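Long-range contacts in peptidoglycan hydrolase FlgJ (Sphingomonas sp. A1, PDB 2ZYC), which probably cleaves periplasmic peptidoglycan so that the flagellar rod can assemble, the chain here being its C-terminal glycoside hydrolase family 73 domain: residues A2-V6 / A31-W37; P49-L53 / F86-Y92; R108-V112 / A124-Y130. The protein carries 2 engineered substitutions. All coordinates share one frame; numbering follows the deposited sequence. Where two conformers were deposited one is given.

Contact 1. Residues A2-V6 / A31-W37; sequences AQAFV and AALETGW. Engineered in segment 2-6: Ala2 (natural residue Pro). With PO4 (phosphate ion), chain B.
Phe5 reaches from the first turn of helix 3-20 across to the end of helix 24-35, and its course illustrates how one aromatic ring can touch several parts of a helix terminus. Its CB lies 3.6 Å from Trp37 O. With CG anti to the backbone N (chi1 180°), the ring then slides under the Trp37 backbone, whose carbonyl C sits 3.7 Å above the ring plane, displaced toward the rim. Further out, CE2 comes within 3.6 Å of Ala32 N, an oblique approach. At the far end CZ meets Ala31 CB edge-on and also nears Thr35 OG1; that hydroxyl is already engaged, bonding to Ala31 O at 2.8 Å. Leu53 packs on Phe5 and Thr35 from the following loop.

The Trp37 indole makes the second half of the contact. Val6 CG2 abuts the indole edge, 3.7 Å from Trp37 CZ3, while Ala32 CB from its own segment stands over the middle of a ring face and Arg152 adds a cation-pi contact. The engineered Ala2 puts its CB against Trp37 CB. Its backbone N and that of Gln3 hold a phosphate ion, probably from the crystallisation liquor, with Gln3 N to phosphate O4 at 2.9 Å. Gly36, with positive phi, and the bond from Trp37 N to Ala32 O belong to a Schellman motif, the helix ending against which the start of helix 3-20 packs.

Contact 2. Residues P49-L53 / F86-Y92; sequences PSYNL and FRAYDSY
Tyr51 and Tyr92 meet as an offset edge-to-face pair: the edge of Tyr51 is turned to the face of Tyr92, planes 84° and centroids 5.6 Å apart. Tyr51 is also sandwiched. Ser91 CA makes a CH-pi contact 3.7 Å from the centroid of the Tyr51 ring, and Pro49 CG lies over the opposite face. Over the other face of Tyr92, Leu53, in one of its two deposited conformers, sets CD1 in a further CH-pi contact, while the Tyr92 hydroxyl is bonded to Gln41.

Two turns shape the 49-53 loop that carries Tyr51 and Leu53. Ser50 OG, also bonded to Ile42 O, accepts from Asn52 N in an ST turn, and Asn52 is the centre of an inverse gamma turn; on the other segment, Ser91 is the N-cap of helix 92-105, its OG bonded to Gln94 N. Asn52 stands its amide steeply against the Tyr89 ring, 79° between planes, and gives ND2 to Arg87 O at 2.8 Å, well off the carbonyl plane. Having CG anti to the backbone N (chi1 -170°) carries the amide to strand 82-88. Tyr89 N donates to Ser50 O at 2.8 Å, and a water joins Pro49 O to Tyr89 O.

Contact 3. Residues R108-V112 / A124-Y130; sequences RYAKV and ALQEGGY
The Schellman motif that ends helix 118-127 at Gly129 is the landing site for Tyr109, whose ring lies against Gly128 and whose hydroxyl reaches Tyr130. The ring comes in with CG anti to its own carbonyl carbon (chi1 -65°). CE1 then rests 3.7 Å from Gly128 CA, an oblique approach, while Leu125 O and Tyr130 CB lie at the ring edge. Beyond them the hydroxyl stops 3.4 Å short of Tyr130 CA. No direct hydrogen bond crosses here; instead a water 2.6 Å from Tyr109 OH donates to Gly128 O and thus ties the phenol to the helix end. A CB on Gly128 would collide with Tyr109 CD1, which fits the glycine found there. Leu102 and Val103 of helix 92-105 also pack on the Tyr109 side chain. With a valine in its place, the water on Gly128 O would probably lose its phenol partner and a gap would be likely to open beside Gly128 and Tyr130.

The approaching chain is itself folded as a type I beta turn from Tyr109 to Val112, closed by Val112 N to Tyr109 O. A second water fastens this turn to the helix, donating to Arg108 O and Ala124 O and accepting from Lys111 N. A third bridges Arg108 O to Glu127 OE2. Upstream, the Arg108 chain lies along the Gly128 carbonyl, with CD 3.2 Å from Gly128 O. Downstream, Val112 CG2 touches both Ala124 CB, at 3.8 Å, and Leu125 CD2. Lys111 sets its CB beside Ala124 CB, but its amine stays apart from the Glu127 carboxylate, NZ to OE2 being 6.6 Å. The Tyr130 hydroxyl is bonded to Phe54 O.

How the contacts relate
From the N terminus the three contacts follow one another in series, none nested in or crossing another. Contact 1 closes a largely helical loop, bringing the start of helix 3-20 to the end of helix 24-35. Contact 2 closes the next, longer loop, which includes strand 65-71 and most of strand 82-88, and anchors the two-stranded sheet beside the start of helix 92-105. Contact 3 closes the shortest, between the turn after that helix and the end of helix 118-127. Contact 1 touches both others: Glu34 packs on Leu53 of contact 2 and on Tyr130 of contact 3. Contacts 2 and 3 do not touch, their nearest atoms being about 5 Å apart.

Contact 1. Residues A2-V6 / A31-W37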
loop_
_atom_site.group_PDB
_atom_site.type_symbol
_atom_site.label_atom_id
_atom_site.label_comp_id
_atom_site.label_asym_id
_atom_site.label_seq_id
_atom_site.Cartn_x
_atom_site.Cartn_y
_atom_site.Cartn_z
ATOM N N ALA A 2 -1.510 -15.004 -4.607
ATOM C CA ALA A 2 -0.958 -13.619 -4.588
ATOM C C ALA A 2 -0.824 -12.989 -5.979
ATOM O O ALA A 2 -0.769 -11.768 -6.088
ATOM C CB ALA A 2 0.378 -13.589 -3.852
ATOM N N GLN A 3 -0.784 -13.802 -7.040
ATOM C CA GLN A 3 -0.613 -13.241 -8.390
ATOM C C GLN A 3 -1.720 -12.277 -8.800
ATOM O O GLN A 3 -1.449 -11.211 -9.377
ATOM C CB GLN A 3 -0.416 -14.333 -9.460
ATOM C CG GLN A 3 -0.042 -13.769 -10.852
ATOM C CD GLN A 3 1.317 -13.090 -10.862
ATOM O OE1 GLN A 3 2.293 -13.639 -10.349
ATOM N NE2 GLN A 3 1.388 -11.893 -11.447
ATOM N N ALA A 4 -2.968 -12.638 -8.496
ATOM C CA ALA A 4 -4.106 -11.793 -8.847
ATOM C C ALA A 4 -4.065 -10.478 -8.088
ATOM O O ALA A 4 -4.483 -9.447 -8.619
ATOM C CB ALA A 4 -5.419 -12.512 -8.589
ATOM N N PHE A 5 -3.560 -10.522 -6.857
ATOM C CA PHE A 5 -3.371 -9.299 -6.058
ATOM C C PHE A 5 -2.438 -8.323 -6.768
ATOM O O PHE A 5 -2.775 -7.146 -6.947
ATOM C CB PHE A 5 -2.828 -9.618 -4.667
ATOM C CG PHE A 5 -2.617 -8.398 -3.816
ATOM C CD1 PHE A 5 -3.697 -7.765 -3.208
ATOM C CD2 PHE A 5 -1.345 -7.872 -3.644
ATOM C CE1 PHE A 5 -3.505 -6.620 -2.415
ATOM C CE2 PHE A 5 -1.143 -6.737 -2.859
ATOM C CZ PHE A 5 -2.231 -6.115 -2.242
ATOM N N VAL A 6 -1.272 -8.829 -7.171
ATOM C CA VAL A 6 -0.284 -8.067 -7.948
ATOM C C VAL A 6 -0.879 -7.554 -9.269
ATOM O O VAL A 6 -0.765 -6.367 -9.578
ATOM C CB VAL A 6 0.988 -8.914 -8.203
ATOM C CG1 VAL A 6 1.929 -8.211 -9.177
ATOM C CG2 VAL A 6 1.702 -9.206 -6.886
ATOM N N ALA A 31 1.371 -2.490 -0.142
ATOM C CA ALA A 31 0.016 -3.043 -0.056
ATOM C C ALA A 31 0.054 -4.539 0.292
ATOM O O ALA A 31 -0.750 -5.012 1.098
ATOM C CB ALA A 31 -0.726 -2.808 -1.348
ATOM N N ALA A 32 0.990 -5.260 -0.320
ATOM C CA ALA A 32 1.215 -6.681 -0.038
ATOM C C ALA A 32 1.589 -6.927 1.428
ATOM O O ALA A 32 1.065 -7.842 2.065
ATOM C CB ALA A 32 2.298 -7.238 -0.947
ATOM N N LEU A 33 2.509 -6.122 1.951
ATOM C CA LEU A 33 2.929 -6.261 3.341
ATOM C C LEU A 33 1.743 -6.010 4.276
ATOM O O LEU A 33 1.524 -6.757 5.244
ATOM C CB LEU A 33 4.075 -5.291 3.652
ATOM C CG LEU A 33 4.618 -5.327 5.090
ATOM C CD1 LEU A 33 5.147 -6.720 5.431
ATOM C CD2 LEU A 33 5.710 -4.285 5.259
ATOM N N GLU A 34 0.971 -4.968 3.968
ATOM C CA GLU A 34 -0.147 -4.557 4.819
ATOM C C GLU A 34 -1.286 -5.568 4.890
ATOM O O GLU A 34 -1.968 -5.669 5.908
ATOM C CB GLU A 34 -0.692 -3.189 4.387
ATOM C CG GLU A 34 0.229 -2.024 4.735
ATOM C CD GLU A 34 0.651 -2.024 6.204
ATOM O OE1 GLU A 34 -0.226 -2.193 7.078
ATOM O OE2 GLU A 34 1.857 -1.841 6.482
ATOM N N THR A 35 -1.480 -6.329 3.822
ATOM C CA THR A 35 -2.663 -7.180 3.722
ATOM C C THR A 35 -2.338 -8.647 3.458
ATOM O O THR A 35 -3.228 -9.405 3.085
ATOM C CB THR A 35 -3.612 -6.701 2.596
ATOM O OG1 THR A 35 -2.932 -6.775 1.338
ATOM C CG2 THR A 35 -4.106 -5.286 2.846
ATOM N N GLY A 36 -1.079 -9.037 3.648
ATOM C CA GLY A 36 -0.639 -10.405 3.357
ATOM C C GLY A 36 -0.972 -10.770 1.927
ATOM O O GLY A 36 -1.669 -11.761 1.671
ATOM N N TRP A 37 -0.506 -9.940 0.993
ATOM C CA TRP A 37 -0.780 -10.128 -0.435
ATOM C C TRP A 37 -2.279 -10.291 -0.704
ATOM O O TRP A 37 -2.695 -11.171 -1.463
ATOM C CB TRP A 37 0.020 -11.321 -0.991
ATOM C CG TRP A 37 1.498 -11.199 -0.818
ATOM C CD1 TRP A 37 2.224 -11.549 0.284
ATOM C CD2 TRP A 37 2.439 -10.699 -1.776
ATOM N NE1 TRP A 37 3.556 -11.283 0.083
ATOM C CE2 TRP A 37 3.719 -10.772 -1.177
ATOM C CE3 TRP A 37 2.326 -10.191 -3.082
ATOM C CZ2 TRP A 37 4.883 -10.350 -1.834
ATOM C CZ3 TRP A 37 3.486 -9.778 -3.738
ATOM C CH2 TRP A 37 4.748 -9.861 -3.112
HETATM P P PO4 B . 1.020 -17.007 -6.286
HETATM O O1 PO4 B . 2.143 -16.224 -6.930
HETATM O O2 PO4 B . 1.271 -18.480 -6.519
HETATM O O3 PO4 B . 1.028 -16.747 -4.798
HETATM O O4 PO4 B . -0.322 -16.613 -6.859
#

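Contact 2. Residues P49-L53 / F86-Y92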
loop_
_atom_site.group_PDB
_atom_site.type_symbol
_atom_site.label_atom_id
_atom_site.label_comp_id
_atom_site.label_asym_id
_atom_site.label_seq_id
_atom_site.Cartn_x
_atom_site.Cartn_y
_atom_site.Cartn_z
ATOM N N PRO A 49 -15.426 -5.824 0.497
ATOM C CA PRO A 49 -14.153 -5.440 1.097
ATOM C C PRO A 49 -14.144 -3.933 1.350
ATOM O O PRO A 49 -14.920 -3.195 0.732
ATOM C CB PRO A 49 -13.130 -5.810 0.019
ATOM C CG PRO A 49 -13.886 -5.788 -1.261
ATOM C CD PRO A 49 -15.312 -6.121 -0.944
ATOM N N SER A 50 -13.286 -3.493 2.264
ATOM C CA SER A 50 -13.067 -2.067 2.480
ATOM C C SER A 50 -12.255 -1.459 1.336
ATOM O O SER A 50 -12.302 -0.246 1.114
ATOM C CB SER A 50 -12.325 -1.851 3.791
ATOM O OG SER A 50 -11.029 -2.411 3.721
ATOM N N TYR A 51 -11.511 -2.326 0.635
ATOM C CA TYR A 51 -10.535 -1.956 -0.400
ATOM C C TYR A 51 -9.374 -1.148 0.189
ATOM O O TYR A 51 -8.535 -0.621 -0.544
ATOM C CB TYR A 51 -11.188 -1.207 -1.566
ATOM C CG TYR A 51 -12.287 -1.982 -2.267
ATOM C CD1 TYR A 51 -11.988 -2.931 -3.247
ATOM C CD2 TYR A 51 -13.629 -1.768 -1.937
ATOM C CE1 TYR A 51 -13.017 -3.645 -3.899
ATOM C CE2 TYR A 51 -14.657 -2.473 -2.573
ATOM C CZ TYR A 51 -14.344 -3.403 -3.549
ATOM O OH TYR A 51 -15.373 -4.100 -4.161
ATOM N N ASN A 52 -9.329 -1.083 1.518
ATOM C CA ASN A 52 -8.357 -0.269 2.248
ATOM C C ASN A 52 -7.063 -1.060 2.422
ATOM O O ASN A 52 -6.725 -1.518 3.520
ATOM C CB ASN A 52 -8.951 0.156 3.601
ATOM C CG ASN A 52 -8.102 1.194 4.324
ATOM O OD1 ASN A 52 -6.961 1.470 3.936
ATOM N ND2 ASN A 52 -8.660 1.769 5.388
ATOM N N LEU A 53 -6.345 -1.210 1.310
ATOM C CA LEU A 53 -5.132 -2.019 1.261
ATOM C C LEU A 53 -4.004 -1.470 2.128
ATOM O O LEU A 53 -3.146 -2.223 2.576
ATOM C CB LEU A 53 -4.651 -2.174 -0.183
ATOM C CG LEU A 53 -5.556 -2.994 -1.108
ATOM C CD1 LEU A 53 -4.871 -3.211 -2.446
ATOM C CD2 LEU A 53 -5.918 -4.330 -0.476
ATOM N N PHE A 86 -11.538 2.501 10.459
ATOM C CA PHE A 86 -10.784 2.514 9.211
ATOM C C PHE A 86 -11.584 3.116 8.073
ATOM O O PHE A 86 -12.811 3.014 8.030
ATOM C CB PHE A 86 -10.375 1.087 8.830
ATOM C CG PHE A 86 -9.365 0.486 9.748
ATOM C CD1 PHE A 86 -8.008 0.764 9.583
ATOM C CD2 PHE A 86 -9.764 -0.360 10.783
ATOM C CE1 PHE A 86 -7.049 0.205 10.443
ATOM C CE2 PHE A 86 -8.827 -0.921 11.643
ATOM C CZ PHE A 86 -7.459 -0.639 11.476
ATOM N N ARG A 87 -10.880 3.731 7.130
ATOM C CA ARG A 87 -11.515 4.217 5.913
ATOM C C ARG A 87 -12.012 3.037 5.079
ATOM O O ARG A 87 -11.426 1.956 5.118
ATOM C CB ARG A 87 -10.529 5.058 5.105
ATOM C CG ARG A 87 -9.946 6.217 5.907
ATOM C CD ARG A 87 -9.064 7.118 5.043
ATOM N NE ARG A 87 -8.432 8.164 5.849
ATOM C CZ ARG A 87 -7.753 9.194 5.354
ATOM N NH1 ARG A 87 -7.619 9.341 4.050
ATOM N NH2 ARG A 87 -7.205 10.089 6.171
ATOM N N ALA A 88 -13.107 3.246 4.360
ATOM C CA ALA A 88 -13.585 2.259 3.384
ATOM C C ALA A 88 -13.873 2.937 2.058
ATOM O O ALA A 88 -14.276 4.113 2.014
ATOM C CB ALA A 88 -14.822 1.523 3.903
ATOM N N TYR A 89 -13.672 2.189 0.976
ATOM C CA TYR A 89 -13.720 2.745 -0.367
ATOM C C TYR A 89 -14.630 1.893 -1.248
ATOM O O TYR A 89 -15.072 0.829 -0.828
ATOM C CB TYR A 89 -12.315 2.774 -0.968
ATOM C CG TYR A 89 -11.284 3.480 -0.115
ATOM C CD1 TYR A 89 -11.210 4.876 -0.094
ATOM C CD2 TYR A 89 -10.388 2.750 0.671
ATOM C CE1 TYR A 89 -10.242 5.535 0.684
ATOM C CE2 TYR A 89 -9.424 3.389 1.453
ATOM C CZ TYR A 89 -9.361 4.782 1.452
ATOM O OH TYR A 89 -8.407 5.399 2.226
ATOM N N ASP A 90 -14.882 2.365 -2.468
ATOM C CA ASP A 90 -15.703 1.636 -3.439
ATOM C C ASP A 90 -14.879 0.734 -4.364
ATOM O O ASP A 90 -15.452 -0.076 -5.098
ATOM C CB ASP A 90 -16.529 2.604 -4.293
ATOM C CG ASP A 90 -17.343 3.587 -3.467
ATOM O OD1 ASP A 90 -17.941 3.186 -2.440
ATOM O OD2 ASP A 90 -17.395 4.769 -3.866
ATOM N N SER A 91 -13.551 0.875 -4.321
ATOM C CA SER A 91 -12.625 0.146 -5.195
ATOM C C SER A 91 -11.165 0.299 -4.756
ATOM O O SER A 91 -10.844 1.200 -3.979
ATOM C CB SER A 91 -12.752 0.649 -6.638
ATOM O OG SER A 91 -12.373 2.017 -6.729
ATOM N N TYR A 92 -10.281 -0.565 -5.267
ATOM C CA TYR A 92 -8.827 -0.369 -5.115
ATOM C C TYR A 92 -8.379 0.953 -5.732
ATOM O O TYR A 92 -7.535 1.657 -5.169
ATOM C CB TYR A 92 -8.022 -1.522 -5.739
ATOM C CG TYR A 92 -8.031 -2.824 -4.957
ATOM C CD1 TYR A 92 -8.348 -2.856 -3.594
ATOM C CD2 TYR A 92 -7.688 -4.026 -5.584
ATOM C CE1 TYR A 92 -8.349 -4.063 -2.881
ATOM C CE2 TYR A 92 -7.674 -5.227 -4.883
ATOM C CZ TYR A 92 -7.999 -5.245 -3.541
ATOM O OH TYR A 92 -7.983 -6.448 -2.871
HETATM O O HOH W 1 -16.088 -0.760 1.158
HETATM O O HOH W 2 -15.388 -2.106 -6.689
#

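Contact 3. Residues R108-V112 / A124-Y130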
loop_
_atom_site.group_PDB
_atom_site.type_symbol
_atom_site.label_atom_id
_atom_site.label_comp_id
_atom_site.label_asym_id
_atom_site.label_seq_id
_atom_site.Cartn_x
_atom_site.Cartn_y
_atom_site.Cartn_z
ATOM N N ARG A 108 4.295 16.022 6.044
ATOM C CA ARG A 108 4.994 14.998 6.831
ATOM C C ARG A 108 5.596 13.903 5.940
ATOM O O ARG A 108 6.607 13.294 6.303
ATOM C CB ARG A 108 4.096 14.376 7.909
ATOM C CG ARG A 108 2.823 13.733 7.392
ATOM C CD ARG A 108 1.879 13.296 8.524
ATOM N NE ARG A 108 1.476 14.418 9.374
ATOM C CZ ARG A 108 0.469 14.394 10.250
ATOM N NH1 ARG A 108 -0.270 13.299 10.416
ATOM N NH2 ARG A 108 0.197 15.481 10.968
ATOM N N TYR A 109 4.976 13.676 4.783
ATOM C CA TYR A 109 5.444 12.677 3.809
ATOM C C TYR A 109 6.300 13.262 2.677
ATOM O O TYR A 109 6.546 12.590 1.669
ATOM C CB TYR A 109 4.251 11.903 3.213
ATOM C CG TYR A 109 3.508 11.050 4.217
ATOM C CD1 TYR A 109 4.101 9.923 4.774
ATOM C CD2 TYR A 109 2.208 11.368 4.605
ATOM C CE1 TYR A 109 3.422 9.135 5.706
ATOM C CE2 TYR A 109 1.521 10.591 5.532
ATOM C CZ TYR A 109 2.137 9.480 6.080
ATOM O OH TYR A 109 1.463 8.702 6.993
ATOM N N ALA A 110 6.764 14.501 2.843
ATOM C CA ALA A 110 7.481 15.209 1.769
ATOM C C ALA A 110 8.742 14.485 1.297
ATOM O O ALA A 110 9.182 14.677 0.164
ATOM C CB ALA A 110 7.827 16.633 2.202
ATOM N N LYS A 111 9.316 13.657 2.167
ATOM C CA LYS A 111 10.545 12.923 1.847
ATOM C C LYS A 111 10.328 11.684 0.966
ATOM O O LYS A 111 11.287 11.103 0.451
ATOM C CB LYS A 111 11.290 12.553 3.137
ATOM C CG LYS A 111 12.024 13.732 3.792
ATOM C CD LYS A 111 13.175 14.196 2.910
ATOM C CE LYS A 111 13.924 15.382 3.501
ATOM N NZ LYS A 111 15.233 15.580 2.808
ATOM N N VAL A 112 9.073 11.286 0.776
ATOM C CA VAL A 112 8.774 10.131 -0.073
ATOM C C VAL A 112 9.132 10.363 -1.547
ATOM O O VAL A 112 9.761 9.515 -2.182
ATOM C CB VAL A 112 7.296 9.699 0.060
ATOM C CG1 VAL A 112 6.949 8.612 -0.949
ATOM C CG2 VAL A 112 7.026 9.198 1.466
ATOM N N ALA A 124 11.129 7.066 4.746
ATOM C CA ALA A 124 10.373 8.308 4.501
ATOM C C ALA A 124 8.916 8.194 4.963
ATOM O O ALA A 124 8.363 9.142 5.527
ATOM C CB ALA A 124 10.449 8.722 3.028
ATOM N N LEU A 125 8.310 7.030 4.738
ATOM C CA LEU A 125 6.954 6.767 5.227
ATOM C C LEU A 125 6.929 6.738 6.752
ATOM O O LEU A 125 6.034 7.312 7.371
ATOM C CB LEU A 125 6.442 5.427 4.699
ATOM C CG LEU A 125 6.073 5.367 3.218
ATOM C CD1 LEU A 125 5.846 3.905 2.850
ATOM C CD2 LEU A 125 4.835 6.219 2.930
ATOM N N GLN A 126 7.910 6.062 7.345
ATOM C CA GLN A 126 8.000 5.971 8.795
ATOM C C GLN A 126 8.178 7.347 9.443
ATOM O O GLN A 126 7.558 7.641 10.470
ATOM C CB GLN A 126 9.119 5.021 9.201
ATOM C CG GLN A 126 8.939 4.431 10.585
ATOM C CD GLN A 126 9.775 3.191 10.794
ATOM O OE1 GLN A 126 10.153 2.518 9.835
ATOM N NE2 GLN A 126 10.069 2.877 12.052
ATOM N N GLU A 127 9.013 8.193 8.836
ATOM C CA GLU A 127 9.192 9.575 9.317
ATOM C C GLU A 127 7.882 10.363 9.276
ATOM O O GLU A 127 7.597 11.179 10.163
ATOM C CB GLU A 127 10.274 10.306 8.506
ATOM C CG GLU A 127 10.411 11.803 8.839
ATOM C CD GLU A 127 11.408 12.525 7.946
ATOM O OE1 GLU A 127 12.468 11.946 7.626
ATOM O OE2 GLU A 127 11.135 13.690 7.574
ATOM N N GLY A 128 7.093 10.127 8.237
ATOM C CA GLY A 128 5.789 10.745 8.100
ATOM C C GLY A 128 4.764 10.234 9.098
ATOM O O GLY A 128 3.691 10.808 9.210
ATOM N N GLY A 129 5.097 9.157 9.813
ATOM C CA GLY A 129 4.183 8.541 10.775
ATOM C C GLY A 129 3.221 7.528 10.177
ATOM O O GLY A 129 2.142 7.275 10.732
ATOM N N TYR A 130 3.591 6.929 9.050
ATOM C CA TYR A 130 2.710 5.927 8.455
ATOM C C TYR A 130 2.533 4.755 9.419
ATOM O O TYR A 130 1.407 4.283 9.640
ATOM C CB TYR A 130 3.204 5.447 7.074
ATOM C CG TYR A 130 2.388 4.270 6.605
ATOM C CD1 TYR A 130 1.124 4.460 6.050
ATOM C CD2 TYR A 130 2.850 2.965 6.777
ATOM C CE1 TYR A 130 0.348 3.378 5.658
ATOM C CE2 TYR A 130 2.077 1.877 6.392
ATOM C CZ TYR A 130 0.837 2.098 5.825
ATOM O OH TYR A 130 0.067 1.031 5.456
HETATM O O HOH W 3 8.527 12.022 4.862
HETATM O O HOH W 4 8.105 14.360 8.354
HETATM O O HOH W 5 1.028 10.058 9.123
#